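Local coordinates for protein 4-oxalocrotonase tautomerase isozyme (Methylibium petroleiphilum, PDB 4FDX) that is a small enzyme of the tautomerase family in the MIF clan, built around a beta-alpha-beta unit and assembled from six chains, at residues 5-8 against 9-13; 25-28 against 29-33; 43-47 against 48-52. All blocks are in the same frame, centred on the assembly; numbering follows the deposited sequence.

Interaction 1. Residues 5-8 against 9-13; sequences MNLL and EGRTV
Leu8 and Arg11 face each other across a turn at Glu9-Gly10, where strand 2-8 gives way to a loop; the backbone resembles a type II turn pulled open, with Gly10 at positive phi (111°). Leu8 O and Arg11 N lie 4.6 Å apart, too far for the direct bond of a closed turn, and a water takes that bond's place. It donates to Leu8 O at 2.9 Å and accepts from Arg11 N at 3.0 Å, so one molecule serves both backbone groups. The case illustrates how a single water can bridge an opened turn between a strand and the helix that follows.

Arg11 sets out toward the strand. Its CG sits beside its own backbone N (chi1 -55°) and comes 4.1 Å from Leu8 O, while the bend at chi2 swings CD toward the strand, where it meets the tip of Leu7 through CD1 at 4.2 Å. The aliphatic arm therefore does the local packing, whereas the guanidinium passes beyond it, NH1 donating to Leu31 O of the second subunit. Leu7 also packs on that same Leu31. Glu9 heads the other way, its chain extended from CG, and touches Glu44.

Backbone bonds from Leu7 and Glu9 to Leu45 fasten the end of strand 2-8 to strand 39-45, and the loop then leads on to helix 13-31, the first connection of the beta-alpha-beta unit.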
loop_
_atom_site.group_PDB
_atom_site.type_symbol
_atom_site.label_atom_id
_atom_site.label_comp_id
_atom_site.label_asym_id
_atom_site.label_seq_id
_atom_site.Cartn_x
_atom_site.Cartn_y
_atom_site.Cartn_z
ATOM N N MET B 5 1.423 3.344 -8.332
ATOM C CA MET B 5 2.747 3.678 -8.843
ATOM C C MET B 5 3.333 4.715 -7.902
ATOM O O MET B 5 2.819 5.798 -7.764
ATOM C CB MET B 5 2.614 4.160 -10.279
ATOM C CG MET B 5 4.008 4.704 -10.656
ATOM S SD MET B 5 4.185 4.849 -12.454
ATOM C CE MET B 5 3.026 6.081 -12.806
ATOM N N ASN B 6 4.479 4.366 -7.304
ATOM C CA ASN B 6 5.211 5.285 -6.394
ATOM C C ASN B 6 6.397 5.827 -7.202
ATOM O O ASN B 6 7.187 5.023 -7.768
ATOM C CB ASN B 6 5.704 4.468 -5.186
ATOM C CG ASN B 6 4.567 3.731 -4.459
ATOM O OD1 ASN B 6 3.872 4.289 -3.641
ATOM N ND2 ASN B 6 4.352 2.454 -4.805
ATOM N N LEU B 7 6.459 7.158 -7.277
ATOM C CA LEU B 7 7.412 7.910 -8.114
ATOM C C LEU B 7 8.013 8.922 -7.236
ATOM O O LEU B 7 7.295 9.513 -6.437
ATOM C CB LEU B 7 6.707 8.854 -9.196
ATOM C CG LEU B 7 5.800 8.293 -10.239
ATOM C CD1 LEU B 7 5.436 9.352 -11.242
ATOM C CD2 LEU B 7 6.663 7.274 -10.953
ATOM N N LEU B 8 9.291 9.270 -7.478
ATOM C CA LEU B 8 9.803 10.540 -6.914
ATOM C C LEU B 8 9.088 11.781 -7.484
ATOM O O LEU B 8 8.682 11.768 -8.669
ATOM C CB LEU B 8 11.304 10.730 -7.195
ATOM C CG LEU B 8 12.219 9.777 -6.537
ATOM C CD1 LEU B 8 13.653 10.049 -7.035
ATOM C CD2 LEU B 8 12.164 10.094 -5.055
ATOM N N GLU B 9 8.915 12.810 -6.666
ATOM C CA GLU B 9 8.336 14.173 -7.001
ATOM C C GLU B 9 9.029 14.784 -8.169
ATOM O O GLU B 9 10.188 14.478 -8.449
ATOM C CB GLU B 9 8.458 15.185 -5.857
ATOM C CG GLU B 9 7.492 14.969 -4.708
ATOM C CD GLU B 9 7.587 15.991 -3.613
ATOM O OE1 GLU B 9 8.554 16.769 -3.598
ATOM O OE2 GLU B 9 6.664 16.011 -2.754
ATOM N N GLY B 10 8.293 15.680 -8.838
ATOM C CA GLY B 10 8.958 16.542 -9.818
ATOM C C GLY B 10 8.638 16.324 -11.266
ATOM O O GLY B 10 8.961 17.198 -12.064
ATOM N N ARG B 11 7.998 15.198 -11.621
ATOM C CA ARG B 11 7.596 14.910 -13.049
ATOM C C ARG B 11 6.488 15.779 -13.573
ATOM O O ARG B 11 5.605 16.209 -12.820
ATOM C CB ARG B 11 7.165 13.477 -13.184
ATOM C CG ARG B 11 8.299 12.674 -12.666
ATOM C CD ARG B 11 8.340 11.476 -13.475
ATOM N NE ARG B 11 9.501 10.662 -13.154
ATOM C CZ ARG B 11 10.477 10.409 -14.017
ATOM N NH1 ARG B 11 10.486 10.977 -15.242
ATOM N NH2 ARG B 11 11.468 9.609 -13.643
ATOM N N THR B 12 6.542 16.023 -14.878
ATOM C CA THR B 12 5.564 16.949 -15.470
ATOM C C THR B 12 4.245 16.148 -15.670
ATOM O O THR B 12 4.263 14.884 -15.758
ATOM C CB THR B 12 6.155 17.840 -16.650
ATOM O OG1 THR B 12 7.021 17.024 -17.428
ATOM C CG2 THR B 12 7.100 19.287 -16.179
ATOM N N VAL B 13 3.139 16.841 -15.589
ATOM C CA VAL B 13 1.820 16.290 -15.771
ATOM C C VAL B 13 1.781 15.464 -17.044
ATOM O O VAL B 13 1.149 14.401 -17.051
ATOM C CB VAL B 13 0.741 17.434 -15.798
ATOM C CG1 VAL B 13 -0.519 16.956 -16.479
ATOM C CG2 VAL B 13 0.380 17.785 -14.370
HETATM O O HOH W 1 6.496 13.123 -10.077
#

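Interaction 2. Residues 25-28 against 29-33; sequences EAVV and RTLDV
Thr30 and Ala26 meet one turn apart in the last turns of helix 13-31, the connecting helix of a beta-alpha-beta unit, and provide an example of a hydroxyl folded back on its own helix. OG1 stands between the backbone N and the carbonyl carbon (chi1 58°), which brings it 2.8 Å from Ala26 O. That oxygen also accepts from Thr30 N at 3.1 Å; the two donors arrive from opposite faces of the carbonyl plane, so one oxygen is gripped twice by a single residue.

On another side of the helix, Val27 presents CG1, anti to its backbone N (chi1 165°), to two apolar partners: Leu31 CD1 at 3.9 Å and Val33 CG2 at 4.0 Å. Packing by Val27 on Ile23 and by Leu31 on Ala19, both of the second subunit, continues this patch across the interface. Arg29 extends to CG and CD, then bends at chi3, turning its guanidinium back beside the Glu25-Ala26 backbone without pairing with the Glu25 carboxylate.

Asp32 ends the helix by taking positive phi, its N giving only a weak bond to Val28 O. The chain then doubles back, placing Val33 O 3.3 Å from Val28 CG1.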
loop_
_atom_site.group_PDB
_atom_site.type_symbol
_atom_site.label_atom_id
_atom_site.label_comp_id
_atom_site.label_asym_id
_atom_site.label_seq_id
_atom_site.Cartn_x
_atom_site.Cartn_y
_atom_site.Cartn_z
ATOM N N GLU B 25 -2.840 0.480 -21.106
ATOM C CA GLU B 25 -2.899 -0.350 -22.316
ATOM C C GLU B 25 -2.021 -1.607 -22.198
ATOM O O GLU B 25 -2.451 -2.665 -22.715
ATOM C CB GLU B 25 -2.529 0.542 -23.510
ATOM C CG GLU B 25 -3.587 1.621 -23.791
ATOM C CD GLU B 25 -5.048 1.133 -23.924
ATOM O OE1 GLU B 25 -5.316 -0.021 -24.329
ATOM O OE2 GLU B 25 -5.964 1.907 -23.589
ATOM N N ALA B 26 -0.893 -1.530 -21.479
ATOM C CA ALA B 26 -0.031 -2.705 -21.208
ATOM C C ALA B 26 -0.842 -3.758 -20.461
ATOM O O ALA B 26 -0.768 -4.933 -20.800
ATOM C CB ALA B 26 1.224 -2.304 -20.412
ATOM N N VAL B 27 -1.652 -3.319 -19.485
ATOM C CA VAL B 27 -2.417 -4.239 -18.589
ATOM C C VAL B 27 -3.591 -4.820 -19.417
ATOM O O VAL B 27 -3.800 -6.032 -19.404
ATOM C CB VAL B 27 -2.889 -3.448 -17.360
ATOM C CG1 VAL B 27 -3.984 -4.231 -16.605
ATOM C CG2 VAL B 27 -1.692 -3.263 -16.433
ATOM N N VAL B 28 -4.318 -3.947 -20.131
ATOM C CA VAL B 28 -5.423 -4.394 -20.991
ATOM C C VAL B 28 -4.926 -5.536 -21.913
ATOM O O VAL B 28 -5.562 -6.602 -21.981
ATOM C CB VAL B 28 -5.940 -3.187 -21.786
ATOM C CG1 VAL B 28 -6.910 -3.660 -22.905
ATOM C CG2 VAL B 28 -6.722 -2.239 -20.895
ATOM N N ARG B 29 -3.770 -5.354 -22.565
ATOM C CA ARG B 29 -3.318 -6.281 -23.607
ATOM C C ARG B 29 -2.851 -7.579 -23.022
ATOM O O ARG B 29 -3.224 -8.656 -23.516
ATOM C CB ARG B 29 -2.225 -5.623 -24.446
ATOM C CG ARG B 29 -1.795 -6.634 -25.503
ATOM C CD ARG B 29 -0.692 -6.095 -26.404
ATOM N NE ARG B 29 0.515 -5.669 -25.695
ATOM C CZ ARG B 29 0.733 -4.424 -25.267
ATOM N NH1 ARG B 29 -0.197 -3.473 -25.396
ATOM N NH2 ARG B 29 1.866 -4.142 -24.662
ATOM N N THR B 30 -2.095 -7.535 -21.935
ATOM C CA THR B 30 -1.412 -8.704 -21.372
ATOM C C THR B 30 -2.298 -9.496 -20.399
ATOM O O THR B 30 -2.076 -10.738 -20.219
ATOM C CB THR B 30 -0.116 -8.357 -20.613
ATOM O OG1 THR B 30 -0.375 -7.428 -19.549
ATOM C CG2 THR B 30 0.876 -7.772 -21.582
ATOM N N LEU B 31 -3.295 -8.813 -19.813
ATOM C CA LEU B 31 -4.196 -9.437 -18.879
ATOM C C LEU B 31 -5.609 -9.663 -19.370
ATOM O O LEU B 31 -6.409 -10.222 -18.591
ATOM C CB LEU B 31 -4.202 -8.707 -17.542
ATOM C CG LEU B 31 -2.807 -8.621 -16.876
ATOM C CD1 LEU B 31 -2.770 -7.791 -15.601
ATOM C CD2 LEU B 31 -2.125 -9.979 -16.604
ATOM N N ASP B 32 -5.925 -9.210 -20.573
ATOM C CA ASP B 32 -7.205 -9.441 -21.218
ATOM C C ASP B 32 -8.360 -8.928 -20.325
ATOM O O ASP B 32 -9.249 -9.686 -19.934
ATOM C CB ASP B 32 -7.322 -10.952 -21.449
ATOM C CG ASP B 32 -8.435 -11.305 -22.344
ATOM O OD1 ASP B 32 -8.670 -10.575 -23.340
ATOM O OD2 ASP B 32 -9.087 -12.309 -21.994
ATOM N N VAL B 33 -8.278 -7.636 -19.959
ATOM C CA VAL B 33 -9.291 -6.918 -19.165
ATOM C C VAL B 33 -9.676 -5.722 -19.951
ATOM O O VAL B 33 -8.933 -5.305 -20.885
ATOM C CB VAL B 33 -8.766 -6.551 -17.737
ATOM C CG1 VAL B 33 -8.461 -7.848 -16.968
ATOM C CG2 VAL B 33 -7.533 -5.594 -17.747
#

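Interaction 3. Residues 43-47 against 48-52; sequences NELGV and EHFSV
Gly46 and His49 close a type I beta turn with Val47 and Glu48 at its corners: His49 N donates to Gly46 O at 2.8 Å, approaching from well above the carbonyl plane. A water bridges the same two residues a second time, accepting from Gly46 N at 2.7 Å and lying 2.8 Å from His49 ND1, in the plane of the imidazole at its edge. Backbone and ring are thus tied together.

Around this shell, Glu48 curls back toward the residues before it. With CG between its backbone N and carbonyl carbon (chi1 65°) and a further bend at chi2, the carboxylate lies over the Gly46-Val47 peptide, OE1 3.2 Å from Gly46 C, an approach that the lack of a side chain on Gly46 permits. The CG of Glu48 also covers one face of the His49 ring, 3.6 Å above its plane and toward the rim. The far nitrogen of that ring, NE2, bonds to Lys16 of the third subunit.

Leu45, just before the turn, points toward the segment after it, CD1 meeting Phe50 CD1 at 4.1 Å, while Phe50 N is buried without a partner in the model. Strand 39-45 lies beside strand 2-8; Val47 packs on helix 57-63, and strand 50-52 pairs with 55-56 and with a strand of the third subunit.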
loop_
_atom_site.group_PDB
_atom_site.type_symbol
_atom_site.label_atom_id
_atom_site.label_comp_id
_atom_site.label_asym_id
_atom_site.label_seq_id
_atom_site.Cartn_x
_atom_site.Cartn_y
_atom_site.Cartn_z
ATOM N N ASN B 43 1.417 7.842 -6.370
ATOM C CA ASN B 43 1.885 8.385 -5.082
ATOM C C ASN B 43 3.218 8.986 -5.355
ATOM O O ASN B 43 4.125 8.301 -5.724
ATOM C CB ASN B 43 1.955 7.282 -4.034
ATOM C CG ASN B 43 2.504 7.812 -2.717
ATOM O OD1 ASN B 43 2.006 8.832 -2.149
ATOM N ND2 ASN B 43 3.607 7.170 -2.246
ATOM N N GLU B 44 3.334 10.307 -5.143
ATOM C CA GLU B 44 4.645 10.984 -5.295
ATOM C C GLU B 44 5.385 11.055 -4.035
ATOM O O GLU B 44 4.815 11.329 -2.962
ATOM C CB GLU B 44 4.465 12.434 -5.758
ATOM C CG GLU B 44 3.917 12.585 -7.131
ATOM C CD GLU B 44 4.032 14.051 -7.557
ATOM O OE1 GLU B 44 3.408 14.883 -6.796
ATOM O OE2 GLU B 44 4.741 14.236 -8.572
ATOM N N LEU B 45 6.651 10.727 -4.108
ATOM C CA LEU B 45 7.503 10.726 -2.955
ATOM C C LEU B 45 8.462 11.904 -2.972
ATOM O O LEU B 45 9.180 12.131 -3.904
ATOM C CB LEU B 45 8.393 9.488 -2.977
ATOM C CG LEU B 45 7.659 8.140 -2.888
ATOM C CD1 LEU B 45 8.578 7.028 -3.398
ATOM C CD2 LEU B 45 7.127 7.903 -1.521
ATOM N N GLY B 46 8.474 12.593 -1.865
ATOM C CA GLY B 46 9.493 13.638 -1.694
ATOM C C GLY B 46 10.844 13.002 -1.562
ATOM O O GLY B 46 10.954 11.843 -1.126
ATOM N N VAL B 47 11.874 13.737 -1.962
ATOM C CA VAL B 47 13.237 13.210 -1.992
ATOM C C VAL B 47 13.709 12.862 -0.584
ATOM O O VAL B 47 14.604 11.990 -0.464
ATOM C CB VAL B 47 14.306 14.103 -2.702
ATOM C CG1 VAL B 47 14.254 13.934 -4.231
ATOM C CG2 VAL B 47 14.220 15.528 -2.224
ATOM N N GLU B 48 13.149 13.465 0.480
ATOM C CA GLU B 48 13.450 13.045 1.792
ATOM C C GLU B 48 12.718 11.736 2.285
ATOM O O GLU B 48 12.936 11.218 3.370
ATOM C CB GLU B 48 13.165 14.272 2.679
ATOM C CG GLU B 48 11.683 14.754 2.769
ATOM C CD GLU B 48 10.899 15.341 1.553
ATOM O OE1 GLU B 48 11.337 15.443 0.404
ATOM O OE2 GLU B 48 9.738 15.790 1.808
ATOM N N HIS B 49 11.871 11.212 1.419
ATOM C CA HIS B 49 10.939 10.126 1.715
ATOM C C HIS B 49 11.151 8.894 0.888
ATOM O O HIS B 49 10.302 7.991 0.871
ATOM C CB HIS B 49 9.509 10.632 1.562
ATOM C CG HIS B 49 9.084 11.564 2.649
ATOM N ND1 HIS B 49 7.968 12.359 2.493
ATOM C CD2 HIS B 49 9.666 11.874 3.878
ATOM C CE1 HIS B 49 7.826 13.103 3.658
ATOM N NE2 HIS B 49 8.903 12.840 4.462
ATOM N N PHE B 50 12.313 8.795 0.235
ATOM C CA PHE B 50 12.652 7.592 -0.475
ATOM C C PHE B 50 14.110 7.295 -0.260
ATOM O O PHE B 50 14.933 8.216 -0.371
ATOM C CB PHE B 50 12.361 7.732 -1.996
ATOM C CG PHE B 50 12.795 6.506 -2.746
ATOM C CD1 PHE B 50 12.163 5.243 -2.553
ATOM C CD2 PHE B 50 13.888 6.574 -3.559
ATOM C CE1 PHE B 50 12.628 4.118 -3.299
ATOM C CE2 PHE B 50 14.337 5.508 -4.304
ATOM C CZ PHE B 50 13.757 4.250 -4.112
ATOM N N SER B 51 14.445 6.042 0.087
ATOM C CA SER B 51 15.840 5.689 0.314
ATOM C C SER B 51 16.228 4.388 -0.341
ATOM O O SER B 51 15.370 3.507 -0.545
ATOM C CB SER B 51 16.205 5.545 1.795
ATOM O OG SER B 51 15.557 4.458 2.409
ATOM N N VAL B 52 17.528 4.323 -0.742
ATOM C CA VAL B 52 18.131 3.082 -1.233
ATOM C C VAL B 52 19.387 2.918 -0.386
ATOM O O VAL B 52 20.115 3.931 -0.188
ATOM C CB VAL B 52 18.514 3.092 -2.743
ATOM C CG1 VAL B 52 19.067 1.728 -3.082
ATOM C CG2 VAL B 52 17.288 3.387 -3.687
HETATM O O HOH W 2 6.607 12.339 0.071
#

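Overall arrangement
The three contacts illustrate how short-range chemistry varies with position in a fold. Interactions 1 and 3 are neighbours, centres about 10 Å apart, joined by the sheet of strands 2-8 and 39-45, and Glu9 CD packs on Gly46 CA at 3.6 Å. Each uses a water in its turn, but interaction 1 is a surface contact, whereas interaction 3 is partly buried and closes directly. Interaction 2, also partly buried, lies at the far end, its centre about 29 Å from that of interaction 3 on opposite sides of the chain's centre, and relies on helical bonds and valine-leucine packing. Interactions 1 and 2 both meet the second subunit through Arg11 and Leu31; interaction 3 leans chiefly on the third.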